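Local coordinates for RahU protein (Pseudomonas aeruginosa PAO1, PDB 6ZC2) that interacts with ceramide phosphorylethanolamine in membranes, as an aegerolysin-family protein of Pseudomonas aeruginosa, at residues A[9-14]-A[74-79]; A[86-91]-A[126-131]; A[100-105]-A[113-118]. All coordinates share one frame; numbering follows the deposited sequence.

Contact 1 (A[9-14]-A[74-79]); sequences VKVVVS and GSFDCY
V9 and V11 meet F76 across the interior of the aegerolysin beta-sandwich, where strand 6-13 of the mixed sheet faces strand 72-80 of the antiparallel sheet. The two backbones stay well apart, with V9 CA and F76 CA 10.6 Å from each other, and the two segments meet through side chains alone. F76 is a worked example of how one aromatic ring bridges two sheets. It holds CG between its backbone N and carbonyl carbon (chi1 60°), and the ring, its plane set nearly perpendicular to the plane of CA, CB and CG (chi2 86°), extends into the interior with CZ leading. V9 contributes CG1, which lies opposite its backbone N across the CA-CB bond (chi1 -174°). This methyl arrives at the ring edge, close to the ring plane, and V9 CG1 stands 4.1 Å from F76 CZ. The valine and the phenylalanine therefore pass alongside each other in opposite senses instead of meeting head-on. The surroundings are equally apolar: the F76 ring also meets that of F88 at about 25° between planes, and I22 and I60 touch it from strands 19-27 and 58-63. Two residues along the strand from V9, V11 uses its other branch and approaches the same ring carbon obliquely, V11 CG2 lying 4.4 Å from F76 CZ.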
ATOM      1  N   VAL A   9      -1.837   1.333   4.369  1.00  8.81           N
ATOM      2  CA  VAL A   9      -0.383   1.220   4.285  1.00  8.68           C
ATOM      3  C   VAL A   9       0.239   2.557   4.668  1.00  8.90           C
ATOM      4  O   VAL A   9       0.029   3.567   3.982  1.00  9.65           O
ATOM      5  CB  VAL A   9       0.066   0.789   2.880  1.00  9.34           C
ATOM      6  CG1 VAL A   9       1.563   0.540   2.867  1.00 10.39           C
ATOM      7  CG2 VAL A   9      -0.719  -0.443   2.416  1.00 10.74           C
ATOM      8  N   LYS A  10       1.017   2.566   5.753  1.00  8.97           N
ATOM      9  CA  LYS A  10       1.740   3.759   6.195  1.00  8.88           C
ATOM     10  C   LYS A  10       3.075   3.797   5.457  1.00  8.92           C
ATOM     11  O   LYS A  10       3.933   2.937   5.678  1.00  9.61           O
ATOM     12  CB  LYS A  10       1.959   3.714   7.706  1.00  9.70           C
ATOM     13  CG  LYS A  10       2.666   4.942   8.259  1.00 10.50           C
ATOM     14  CD  LYS A  10       2.889   4.838   9.765  1.00 10.99           C
ATOM     15  CE  LYS A  10       3.757   5.980  10.271  1.00 11.79           C
ATOM     16  NZ  LYS A  10       3.701   6.106  11.762  1.00 12.04           N
ATOM     17  N   VAL A  11       3.251   4.776   4.572  1.00  9.46           N
ATOM     18  CA  VAL A  11       4.464   4.903   3.765  1.00  9.38           C
ATOM     19  C   VAL A  11       5.465   5.766   4.531  1.00  8.92           C
ATOM     20  O   VAL A  11       5.247   6.969   4.717  1.00 10.11           O
ATOM     21  CB  VAL A  11       4.156   5.489   2.380  1.00 10.08           C
ATOM     22  CG1 VAL A  11       5.430   5.622   1.560  1.00 11.23           C
ATOM     23  CG2 VAL A  11       3.129   4.620   1.661  1.00 11.25           C
ATOM     24  N   VAL A  12       6.551   5.142   4.990  1.00  9.20           N
ATOM     25  CA  VAL A  12       7.597   5.783   5.786  1.00  9.02           C
ATOM     26  C   VAL A  12       8.841   5.896   4.910  1.00  8.84           C
ATOM     27  O   VAL A  12       9.452   4.885   4.543  1.00 10.17           O
ATOM     28  CB  VAL A  12       7.890   4.995   7.074  1.00 10.11           C
ATOM     29  CG1 VAL A  12       9.035   5.641   7.856  1.00 11.64           C
ATOM     30  CG2 VAL A  12       6.625   4.873   7.933  1.00 11.67           C
ATOM     31  N   VAL A  13       9.226   7.123   4.575  1.00 10.22           N
ATOM     32  CA  VAL A  13      10.357   7.391   3.690  1.00  9.85           C
ATOM     33  C   VAL A  13      11.573   7.739   4.536  1.00 10.48           C
ATOM     34  O   VAL A  13      11.524   8.651   5.372  1.00 11.56           O
ATOM     35  CB  VAL A  13      10.026   8.535   2.714  1.00 10.17           C
ATOM     36  CG1 VAL A  13      11.235   8.892   1.847  1.00 10.92           C
ATOM     37  CG2 VAL A  13       8.805   8.166   1.852  1.00 10.22           C
ATOM     38  N   SER A  14      12.671   7.028   4.315  1.00 12.60           N
ATOM     39  CA  SER A  14      13.903   7.319   5.026  0.72 13.30           C
ATOM     40  C   SER A  14      14.566   8.567   4.459  1.00 12.86           C
ATOM     41  O   SER A  14      14.390   8.923   3.287  1.00 14.50           O
ATOM     42  CB  SER A  14      14.876   6.151   4.890  0.72 13.85           C
ATOM     43  OG  SER A  14      16.093   6.465   5.538  0.72 13.39           O
ATOM     44  N   GLY A  74      -4.947  -5.061  -4.894  1.00 10.42           N
ATOM     45  CA  GLY A  74      -4.357  -4.063  -5.770  1.00 10.49           C
ATOM     46  C   GLY A  74      -2.875  -3.896  -5.512  1.00  9.89           C
ATOM     47  O   GLY A  74      -2.243  -4.722  -4.847  1.00 10.42           O
ATOM     48  N   SER A  75      -2.322  -2.811  -6.059  1.00  9.61           N
ATOM     49  CA  SER A  75      -0.894  -2.539  -5.931  1.00  9.41           C
ATOM     50  C   SER A  75      -0.606  -1.063  -6.181  1.00  9.74           C
ATOM     51  O   SER A  75      -1.436  -0.331  -6.730  1.00 10.60           O
ATOM     52  CB  SER A  75      -0.074  -3.380  -6.911  1.00 11.82           C
ATOM     53  OG  SER A  75      -0.338  -2.994  -8.244  1.00 14.43           O
ATOM     54  N   PHE A  76       0.597  -0.643  -5.781  1.00  9.39           N
ATOM     55  CA  PHE A  76       1.157   0.641  -6.188  1.00  9.16           C
ATOM     56  C   PHE A  76       2.675   0.513  -6.277  1.00  9.05           C
ATOM     57  O   PHE A  76       3.283  -0.331  -5.609  1.00  9.53           O
ATOM     58  CB  PHE A  76       0.742   1.822  -5.280  1.00  9.76           C
ATOM     59  CG  PHE A  76       1.158   1.677  -3.835  1.00  9.68           C
ATOM     60  CD1 PHE A  76       2.422   2.080  -3.402  1.00  9.87           C
ATOM     61  CD2 PHE A  76       0.270   1.153  -2.901  1.00 10.21           C
ATOM     62  CE1 PHE A  76       2.794   1.941  -2.064  1.00 10.60           C
ATOM     63  CE2 PHE A  76       0.637   1.010  -1.572  1.00 10.94           C
ATOM     64  CZ  PHE A  76       1.898   1.407  -1.151  1.00 11.06           C
ATOM     65  N   ASP A  77       3.286   1.356  -7.110  1.00  8.89           N
ATOM     66  CA  ASP A  77       4.736   1.399  -7.253  1.00  8.46           C
ATOM     67  C   ASP A  77       5.314   2.568  -6.455  1.00  8.49           C
ATOM     68  O   ASP A  77       4.658   3.596  -6.246  1.00  9.30           O
ATOM     69  CB  ASP A  77       5.159   1.537  -8.723  1.00  9.49           C
ATOM     70  CG  ASP A  77       4.872   0.300  -9.550  1.00 10.67           C
ATOM     71  OD1 ASP A  77       4.505  -0.748  -8.974  1.00 12.63           O
ATOM     72  OD2 ASP A  77       4.995   0.396 -10.793  1.00 11.13           O
ATOM     73  N   CYS A  78       6.567   2.399  -6.023  1.00  8.73           N
ATOM     74  CA  CYS A  78       7.340   3.439  -5.356  1.00  8.24           C
ATOM     75  C   CYS A  78       8.526   3.810  -6.237  1.00  7.86           C
ATOM     76  O   CYS A  78       9.253   2.921  -6.705  1.00  8.73           O
ATOM     77  CB  CYS A  78       7.849   2.936  -3.996  1.00  9.43           C
ATOM     78  SG  CYS A  78       6.534   2.551  -2.818  1.00  9.91           S
ATOM     79  N   TYR A  79       8.722   5.119  -6.450  1.00  7.97           N
ATOM     80  CA  TYR A  79       9.798   5.650  -7.284  1.00  8.33           C
ATOM     81  C   TYR A  79      10.661   6.654  -6.518  1.00  7.85           C
ATOM     82  O   TYR A  79      10.156   7.456  -5.725  1.00  8.72           O
ATOM     83  CB  TYR A  79       9.226   6.335  -8.551  1.00  8.78           C
ATOM     84  CG  TYR A  79       8.987   5.372  -9.691  1.00  8.50           C
ATOM     85  CD1 TYR A  79       7.843   4.583  -9.754  1.00  9.25           C
ATOM     86  CD2 TYR A  79       9.936   5.219 -10.689  1.00  8.75           C
ATOM     87  CE1 TYR A  79       7.649   3.678 -10.788  1.00  9.54           C
ATOM     88  CE2 TYR A  79       9.760   4.315 -11.726  1.00  8.85           C
ATOM     89  CZ  TYR A  79       8.615   3.552 -11.774  1.00  9.51           C
ATOM     90  OH  TYR A  79       8.447   2.656 -12.803  1.00 11.58           O
TER

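Contact 2 (A[86-91]-A[126-131]); sequences GTFSWD and GEVTLT. With EDO (1,2-ethanediol), chain E; EDO (1,2-ethanediol), chain F; EDO (1,2-ethanediol), chain D.
F88 lies against L130 and V128, its ring spanning the interval between strand 83-92 of one sheet and strand 126-134 of the other. The closest approach joins F88 CD1 to L130 CD2 at 4.0 Å, while at the far end of the ring F88 CZ stands 4.3 Å from V128 CG1. Both methyls come in obliquely. With CG anti to the backbone N (chi1 -173°), the F88 ring is sent obliquely across the gap toward the opposing strand, CD1 on the L130 side and CZ near V128. L130 is extended towards it, CD2 being the methyl that continues the line from CA through CB and CG.

A second shell holds this group in place. V9 packs on both F88 and L130, and W102 and T115 touch F88 from the two edge strands of the sandwich. The outward-facing T87 is bound differently: its OG1 pairs with D77 OD1 on the neighbouring strand and accepts a hydrogen bond from a 1,2-ethanediol, whose O2 lies 2.8 Å from T87 OG1. Another ethanediol, like the first probably from the crystallisation liquor, accepts at O2 from E127 N over 2.9 Å, almost straight at 176°, and its O1 donates to E127 O. Among F88, V128 and L130 the contact is apolar, so it probably rests on dispersion and the exclusion of water; the polar bonds described lie at T87 and the E127 backbone.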
ATOM      1  N   GLY A  86      10.290  -0.302  -6.271  1.00  8.73           N
ATOM      2  CA  GLY A  86       9.605  -1.570  -6.123  1.00  8.85           C
ATOM      3  C   GLY A  86       8.099  -1.383  -6.131  1.00  8.51           C
ATOM      4  O   GLY A  86       7.588  -0.300  -6.422  1.00  9.41           O
ATOM      5  N   THR A  87       7.400  -2.477  -5.807  1.00  8.68           N
ATOM      6  CA  THR A  87       5.942  -2.552  -5.892  1.00  8.76           C
ATOM      7  C   THR A  87       5.374  -3.135  -4.604  1.00  8.49           C
ATOM      8  O   THR A  87       5.832  -4.191  -4.150  1.00  9.31           O
ATOM      9  CB  THR A  87       5.513  -3.445  -7.068  1.00  9.92           C
ATOM     10  OG1 THR A  87       6.024  -2.901  -8.289  1.00 11.21           O
ATOM     11  CG2 THR A  87       3.987  -3.573  -7.143  1.00 10.84           C
ATOM     12  N   PHE A  88       4.373  -2.463  -4.029  1.00  8.77           N
ATOM     13  CA  PHE A  88       3.610  -2.997  -2.904  1.00  8.95           C
ATOM     14  C   PHE A  88       2.283  -3.557  -3.415  1.00  8.97           C
ATOM     15  O   PHE A  88       1.565  -2.864  -4.143  1.00 10.08           O
ATOM     16  CB  PHE A  88       3.340  -1.919  -1.847  1.00  9.56           C
ATOM     17  CG  PHE A  88       2.708  -2.471  -0.600  1.00  9.35           C
ATOM     18  CD1 PHE A  88       3.487  -2.983   0.424  1.00 10.31           C
ATOM     19  CD2 PHE A  88       1.328  -2.543  -0.476  1.00  9.73           C
ATOM     20  CE1 PHE A  88       2.908  -3.530   1.557  1.00 11.21           C
ATOM     21  CE2 PHE A  88       0.747  -3.100   0.650  1.00 10.12           C
ATOM     22  CZ  PHE A  88       1.535  -3.596   1.664  1.00 11.41           C
ATOM     23  N   SER A  89       1.950  -4.793  -3.026  1.00  9.09           N
ATOM     24  CA  SER A  89       0.737  -5.470  -3.474  0.57 10.25           C
ATOM     25  C   SER A  89       0.043  -6.117  -2.282  1.00  9.96           C
ATOM     26  O   SER A  89       0.687  -6.464  -1.292  1.00 10.89           O
ATOM     27  CB  SER A  89       1.052  -6.574  -4.500  0.57 12.44           C
ATOM     28  OG  SER A  89       1.597  -6.043  -5.692  0.57 15.05           O
ATOM     29  N   TRP A  90      -1.277  -6.313  -2.393  1.00 10.14           N
ATOM     30  CA  TRP A  90      -2.043  -6.939  -1.314  1.00 10.28           C
ATOM     31  C   TRP A  90      -3.272  -7.649  -1.873  1.00 11.14           C
ATOM     32  O   TRP A  90      -3.754  -7.347  -2.972  1.00 11.37           O
ATOM     33  CB  TRP A  90      -2.498  -5.919  -0.246  1.00 10.46           C
ATOM     34  CG  TRP A  90      -3.519  -4.952  -0.791  1.00  9.91           C
ATOM     35  CD1 TRP A  90      -4.885  -5.081  -0.761  1.00 11.04           C
ATOM     36  CD2 TRP A  90      -3.248  -3.740  -1.511  1.00  9.73           C
ATOM     37  NE1 TRP A  90      -5.473  -4.020  -1.408  1.00 10.68           N
ATOM     38  CE2 TRP A  90      -4.493  -3.187  -1.879  1.00  9.94           C
ATOM     39  CE3 TRP A  90      -2.072  -3.071  -1.878  1.00  9.74           C
ATOM     40  CZ2 TRP A  90      -4.596  -1.992  -2.586  1.00 10.73           C
ATOM     41  CZ3 TRP A  90      -2.178  -1.890  -2.586  1.00 10.53           C
ATOM     42  CH2 TRP A  90      -3.430  -1.365  -2.937  1.00 10.96           C
ATOM     43  N   ASP A  91      -3.801  -8.574  -1.066  1.00 11.86           N
ATOM     44  CA  ASP A  91      -5.032  -9.294  -1.382  1.00 13.07           C
ATOM     45  C   ASP A  91      -5.747  -9.612  -0.076  1.00 12.96           C
ATOM     46  O   ASP A  91      -5.202 -10.333   0.767  1.00 13.91           O
ATOM     47  CB  ASP A  91      -4.720 -10.579  -2.152  1.00 14.30           C
ATOM     48  CG  ASP A  91      -5.962 -11.381  -2.464  0.90 16.03           C
ATOM     49  OD1 ASP A  91      -7.014 -10.765  -2.743  0.90 15.89           O
ATOM     50  OD2 ASP A  91      -5.886 -12.628  -2.436  0.90 18.70           O
ATOM     51  N   GLY A 126      -5.808  -4.679   7.799  1.00 11.13           N
ATOM     52  CA  GLY A 126      -5.566  -3.612   8.753  1.00 11.97           C
ATOM     53  C   GLY A 126      -4.347  -2.776   8.388  1.00 10.76           C
ATOM     54  O   GLY A 126      -3.974  -2.648   7.220  1.00 10.50           O
ATOM     55  N   GLU A 127      -3.721  -2.196   9.415  1.00 11.02           N
ATOM     56  CA  GLU A 127      -2.599  -1.280   9.223  1.00 11.21           C
ATOM     57  C   GLU A 127      -1.296  -2.044   9.009  1.00 11.42           C
ATOM     58  O   GLU A 127      -0.927  -2.906   9.814  1.00 13.29           O
ATOM     59  CB  GLU A 127      -2.451  -0.356  10.438  1.00 11.64           C
ATOM     60  CG  GLU A 127      -3.611   0.611  10.619  1.00 11.80           C
ATOM     61  CD  GLU A 127      -3.391   1.657  11.705  1.00 12.44           C
ATOM     62  OE1 GLU A 127      -2.484   1.486  12.550  1.00 14.21           O
ATOM     63  OE2 GLU A 127      -4.140   2.659  11.719  1.00 12.71           O
ATOM     64  N   VAL A 128      -0.592  -1.702   7.932  1.00 10.84           N
ATOM     65  CA  VAL A 128       0.732  -2.230   7.617  1.00 10.44           C
ATOM     66  C   VAL A 128       1.659  -1.037   7.432  1.00 10.18           C
ATOM     67  O   VAL A 128       1.311  -0.090   6.722  1.00 11.07           O
ATOM     68  CB  VAL A 128       0.703  -3.066   6.320  1.00 11.44           C
ATOM     69  CG1 VAL A 128       2.115  -3.496   5.913  1.00 12.48           C
ATOM     70  CG2 VAL A 128      -0.210  -4.269   6.472  1.00 12.66           C
ATOM     71  N   THR A 129       2.834  -1.075   8.055  1.00 10.63           N
ATOM     72  CA  THR A 129       3.835  -0.030   7.865  1.00 10.29           C
ATOM     73  C   THR A 129       4.858  -0.482   6.827  1.00  9.87           C
ATOM     74  O   THR A 129       5.331  -1.621   6.873  1.00 11.85           O
ATOM     75  CB  THR A 129       4.525   0.316   9.191  1.00 11.98           C
ATOM     76  OG1 THR A 129       3.546   0.775  10.131  1.00 14.29           O
ATOM     77  CG2 THR A 129       5.566   1.410   8.996  1.00 13.31           C
ATOM     78  N   LEU A 130       5.177   0.403   5.878  1.00  9.39           N
ATOM     79  CA  LEU A 130       6.131   0.141   4.800  1.00  9.34           C
ATOM     80  C   LEU A 130       7.275   1.143   4.940  1.00  8.97           C
ATOM     81  O   LEU A 130       7.092   2.338   4.686  1.00  9.44           O
ATOM     82  CB  LEU A 130       5.445   0.286   3.436  1.00  9.52           C
ATOM     83  CG  LEU A 130       6.335   0.166   2.199  1.00  8.92           C
ATOM     84  CD1 LEU A 130       6.993  -1.209   2.115  1.00 10.26           C
ATOM     85  CD2 LEU A 130       5.528   0.460   0.939  1.00 10.33           C
ATOM     86  N   THR A 131       8.448   0.673   5.364  1.00  9.18           N
ATOM     87  CA  THR A 131       9.592   1.548   5.610  1.00  9.45           C
ATOM     88  C   THR A 131      10.593   1.413   4.463  1.00  8.91           C
ATOM     89  O   THR A 131      11.143   0.327   4.232  1.00  9.98           O
ATOM     90  CB  THR A 131      10.231   1.231   6.966  1.00 10.60           C
ATOM     91  OG1 THR A 131       9.247   1.387   8.002  1.00 11.60           O
ATOM     92  CG2 THR A 131      11.391   2.167   7.247  1.00 11.86           C
TER
HETATM   93  C1  EDO E 204      -3.025  -4.710  11.605  0.80 22.56           C
HETATM   94  O1  EDO E 204      -1.702  -4.277  11.958  0.80 18.38           O
HETATM   95  C2  EDO E 204      -4.054  -4.118  12.570  0.90 29.98           C
HETATM   96  O2  EDO E 204      -4.478  -2.816  12.137  0.95 20.14           O
HETATM   97  C1  EDO F 205       9.547  -4.666  -8.477  1.00 19.00           C
HETATM   98  O1  EDO F 205      10.117  -4.097  -9.665  1.00 25.45           O
HETATM   99  C2  EDO F 205       8.420  -5.615  -8.862  1.00 42.58           C
HETATM  100  O2  EDO F 205       7.472  -4.922  -9.682  1.00 26.79           O
HETATM  101  C1  EDO D 203     -11.558  -9.950  -3.869  0.90 20.03           C
HETATM  102  O1  EDO D 203     -12.358 -10.340  -2.754  0.85 16.93           O
HETATM  103  C2  EDO D 203     -10.097  -9.925  -3.435  0.95 18.87           C
HETATM  104  O2  EDO D 203      -9.604 -11.261  -3.261  0.95 18.84           O

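Contact 3 (A[100-105]-A[113-118]); sequences NTWSFT and GITSGG. With EDO (1,2-ethanediol), chain J; EDO (1,2-ethanediol), chain E.
The backbones carrying F104 and G113 run nearly antiparallel, 167° apart between their touching parts, and draw to 5.9 Å between the CA atoms of these two residues, although strands 101-106 and 111-116 are edge strands of different sheets. At this narrow end the F104 ring, placed by a CG anti to its backbone N (chi1 -176°), lies against bare main chain. G113 CA sits over the ring face in a CH-pi contact, 4.0 Å from the centroid of F104, and the lack of a side chain on G113 allows the close fit.

Further along the strands diverge, and W102 spans the wider opening. Its indole approaches the G117-G118 backbone obliquely: W102 CZ2 is 3.4 Å from G117 O, and W102 CH2 is equally near G118 C. In the indole plane, at its edge, one water accepts from W102 NE1 at 3.0 Å and donates to G117 O at 2.7 Å, while also bonding to T115 OG1. A second water links T115 OG1 with W102 O. Over one indole face lies an ethanediol, its C1 3.9 Å above the ring plane; its O1 accepts from W102 N and donates to W102 O. Beyond, N100 OD1 bonds to the amine of a TRIS molecule, which like the ethanediol probably comes from the crystallisation liquor.

At the F104 end the contact is thus ring on main chain, whereas at the W102 end direct packing on G117-G118 is supplemented by water bridges: the indole N-H and the glycine carbonyl both bond to a single water.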
ATOM      1  N   ASN A 100      -5.011 -13.750   3.946  1.00 21.23           N
ATOM      2  CA  ASN A 100      -4.671 -12.457   3.371  1.00 17.50           C
ATOM      3  C   ASN A 100      -3.174 -12.410   3.103  1.00 16.29           C
ATOM      4  O   ASN A 100      -2.376 -12.987   3.847  1.00 17.87           O
ATOM      5  CB  ASN A 100      -5.012 -11.327   4.343  1.00 17.24           C
ATOM      6  CG  ASN A 100      -6.448 -11.374   4.824  1.00 16.89           C
ATOM      7  OD1 ASN A 100      -7.359 -11.717   4.069  1.00 17.66           O
ATOM      8  ND2 ASN A 100      -6.657 -11.030   6.092  1.00 17.25           N
ATOM      9  N   THR A 101      -2.787 -11.713   2.031  1.00 15.00           N
ATOM     10  CA  THR A 101      -1.383 -11.595   1.671  1.00 14.60           C
ATOM     11  C   THR A 101      -1.040 -10.150   1.329  1.00 13.62           C
ATOM     12  O   THR A 101      -1.900  -9.372   0.906  1.00 13.59           O
ATOM     13  CB  THR A 101      -0.995 -12.509   0.491  1.00 16.08           C
ATOM     14  OG1 THR A 101      -1.807 -12.199  -0.647  1.00 16.84           O
ATOM     15  CG2 THR A 101      -1.159 -13.978   0.859  1.00 18.23           C
ATOM     16  N   TRP A 102       0.231  -9.803   1.529  1.00 12.87           N
ATOM     17  CA  TRP A 102       0.754  -8.505   1.115  1.00 12.12           C
ATOM     18  C   TRP A 102       2.269  -8.608   1.026  1.00 12.14           C
ATOM     19  O   TRP A 102       2.886  -9.463   1.668  1.00 13.41           O
ATOM     20  CB  TRP A 102       0.333  -7.374   2.067  1.00 12.34           C
ATOM     21  CG  TRP A 102       0.811  -7.573   3.470  1.00 12.30           C
ATOM     22  CD1 TRP A 102       1.955  -7.077   4.023  1.00 13.32           C
ATOM     23  CD2 TRP A 102       0.168  -8.343   4.494  1.00 12.74           C
ATOM     24  NE1 TRP A 102       2.065  -7.491   5.329  1.00 13.72           N
ATOM     25  CE2 TRP A 102       0.982  -8.273   5.642  1.00 13.61           C
ATOM     26  CE3 TRP A 102      -1.015  -9.086   4.551  1.00 13.43           C
ATOM     27  CZ2 TRP A 102       0.648  -8.916   6.838  1.00 14.44           C
ATOM     28  CZ3 TRP A 102      -1.344  -9.727   5.736  1.00 14.36           C
ATOM     29  CH2 TRP A 102      -0.517  -9.632   6.863  1.00 14.49           C
ATOM     30  N   SER A 103       2.867  -7.733   0.217  1.00 10.99           N
ATOM     31  CA  SER A 103       4.313  -7.792   0.022  1.00 11.12           C
ATOM     32  C   SER A 103       4.822  -6.512  -0.626  1.00 10.23           C
ATOM     33  O   SER A 103       4.107  -5.850  -1.388  1.00 10.96           O
ATOM     34  CB  SER A 103       4.692  -8.982  -0.866  1.00 13.27           C
ATOM     35  OG  SER A 103       4.159  -8.819  -2.166  1.00 14.61           O
ATOM     36  N   PHE A 104       6.080  -6.189  -0.335  1.00  9.84           N
ATOM     37  CA  PHE A 104       6.860  -5.262  -1.141  1.00  9.43           C
ATOM     38  C   PHE A 104       7.890  -6.069  -1.917  1.00  9.47           C
ATOM     39  O   PHE A 104       8.593  -6.899  -1.332  1.00 11.17           O
ATOM     40  CB  PHE A 104       7.576  -4.216  -0.279  1.00  9.52           C
ATOM     41  CG  PHE A 104       8.316  -3.179  -1.088  1.00  8.89           C
ATOM     42  CD1 PHE A 104       7.637  -2.104  -1.650  1.00  9.34           C
ATOM     43  CD2 PHE A 104       9.683  -3.284  -1.301  1.00  9.88           C
ATOM     44  CE1 PHE A 104       8.313  -1.153  -2.400  1.00 10.97           C
ATOM     45  CE2 PHE A 104      10.363  -2.334  -2.053  1.00 10.31           C
ATOM     46  CZ  PHE A 104       9.679  -1.269  -2.596  1.00 10.90           C
ATOM     47  N   THR A 105       7.977  -5.833  -3.229  1.00  9.61           N
ATOM     48  CA  THR A 105       8.980  -6.490  -4.059  1.00 10.10           C
ATOM     49  C   THR A 105       9.948  -5.437  -4.572  1.00  9.55           C
ATOM     50  O   THR A 105       9.538  -4.559  -5.344  1.00  9.91           O
ATOM     51  CB  THR A 105       8.321  -7.228  -5.226  1.00 11.41           C
ATOM     52  OG1 THR A 105       7.368  -8.163  -4.704  1.00 12.70           O
ATOM     53  CG2 THR A 105       9.361  -7.984  -6.049  1.00 13.49           C
ATOM     54  N   GLY A 113      12.007  -2.185   1.060  1.00  9.32           N
ATOM     55  CA  GLY A 113      10.767  -1.804   1.703  1.00  9.29           C
ATOM     56  C   GLY A 113      10.386  -2.871   2.706  1.00  8.86           C
ATOM     57  O   GLY A 113       9.924  -3.951   2.324  1.00 10.16           O
ATOM     58  N   ILE A 114      10.612  -2.588   3.986  1.00  9.72           N
ATOM     59  CA  ILE A 114      10.398  -3.552   5.060  1.00  9.70           C
ATOM     60  C   ILE A 114       9.008  -3.323   5.637  1.00 10.32           C
ATOM     61  O   ILE A 114       8.632  -2.182   5.943  1.00 10.98           O
ATOM     62  CB  ILE A 114      11.485  -3.408   6.142  1.00 10.84           C
ATOM     63  CG1 ILE A 114      12.888  -3.588   5.539  1.00 11.44           C
ATOM     64  CG2 ILE A 114      11.239  -4.387   7.295  1.00 12.95           C
ATOM     65  CD1 ILE A 114      13.110  -4.909   4.818  1.00 12.06           C
ATOM     66  N   THR A 115       8.235  -4.399   5.776  1.00 11.19           N
ATOM     67  CA  THR A 115       6.864  -4.298   6.254  1.00 12.79           C
ATOM     68  C   THR A 115       6.751  -4.760   7.702  1.00 13.38           C
ATOM     69  O   THR A 115       7.476  -5.651   8.152  1.00 15.66           O
ATOM     70  CB  THR A 115       5.915  -5.136   5.392  1.00 14.81           C
ATOM     71  OG1 THR A 115       6.313  -6.511   5.452  1.00 18.69           O
ATOM     72  CG2 THR A 115       5.935  -4.673   3.950  1.00 14.47           C
ATOM     73  N   SER A 116       5.823  -4.140   8.428  1.00 13.06           N
ATOM     74  CA  SER A 116       5.486  -4.564   9.777  0.70 14.12           C
ATOM     75  C   SER A 116       3.986  -4.423   9.980  1.00 13.70           C
ATOM     76  O   SER A 116       3.339  -3.547   9.401  1.00 14.23           O
ATOM     77  CB  SER A 116       6.257  -3.780  10.849  0.70 16.78           C
ATOM     78  OG  SER A 116       5.977  -2.395  10.776  0.70 18.22           O
ATOM     79  N   GLY A 117       3.430  -5.318  10.795  1.00 13.63           N
ATOM     80  CA  GLY A 117       2.003  -5.327  11.040  1.00 14.00           C
ATOM     81  C   GLY A 117       1.219  -6.077   9.975  1.00 13.56           C
ATOM     82  O   GLY A 117       1.759  -6.578   8.983  1.00 16.02           O
ATOM     83  N   GLY A 118      -0.085  -6.149  10.192  1.00 13.86           N
ATOM     84  CA  GLY A 118      -1.015  -6.755   9.250  1.00 14.25           C
ATOM     85  C   GLY A 118      -1.542  -8.088   9.757  1.00 15.36           C
ATOM     86  O   GLY A 118      -0.814  -8.867  10.386  1.00 16.37           O
TER
HETATM   87  C1  EDO J 209       2.105 -11.804   4.188  1.00 27.79           C
HETATM   88  O1  EDO J 209       1.625 -12.143   2.885  1.00 19.77           O
HETATM   89  C2  EDO J 209       1.142 -12.356   5.232  1.00 59.95           C
HETATM   90  O2  EDO J 209       0.499 -13.532   4.724  1.00 41.58           O
HETATM   91  C1  EDO E 204      -3.025  -4.710  11.605  0.80 22.56           C
HETATM   92  O1  EDO E 204      -1.702  -4.277  11.958  0.80 18.38           O
HETATM   93  C2  EDO E 204      -4.054  -4.118  12.570  0.90 29.98           C
HETATM   94  O2  EDO E 204      -4.478  -2.816  12.137  0.95 20.14           O
HETATM   95  O   HOH W   1       4.011  -7.012   7.571  1.00 15.99           O
HETATM   96  O   HOH W   2       5.439  -8.658   3.471  1.00 32.62           O

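Overall arrangement
From the N terminus, about sixty residues separate strand 6-13 from strand 72-80, and contact 1 closes this first long loop between the two sheets. Contact 2 opens only afterwards: strand 83-92, next to 72-80, packs across the interior against strand 126-134, itself a neighbour of 6-13. Contact 3 is nested within that second loop, where strands 101-106 and 111-116, close in sequence, extend opposite sheets at the same margin. The three contacts therefore step strand by strand toward the edge carried by 101-106 and 111-116. The probable backbone hydrogen bond of K10 O with L130 N joins contacts 1 and 2, and that of T87 O with T105 N joins contacts 2 and 3.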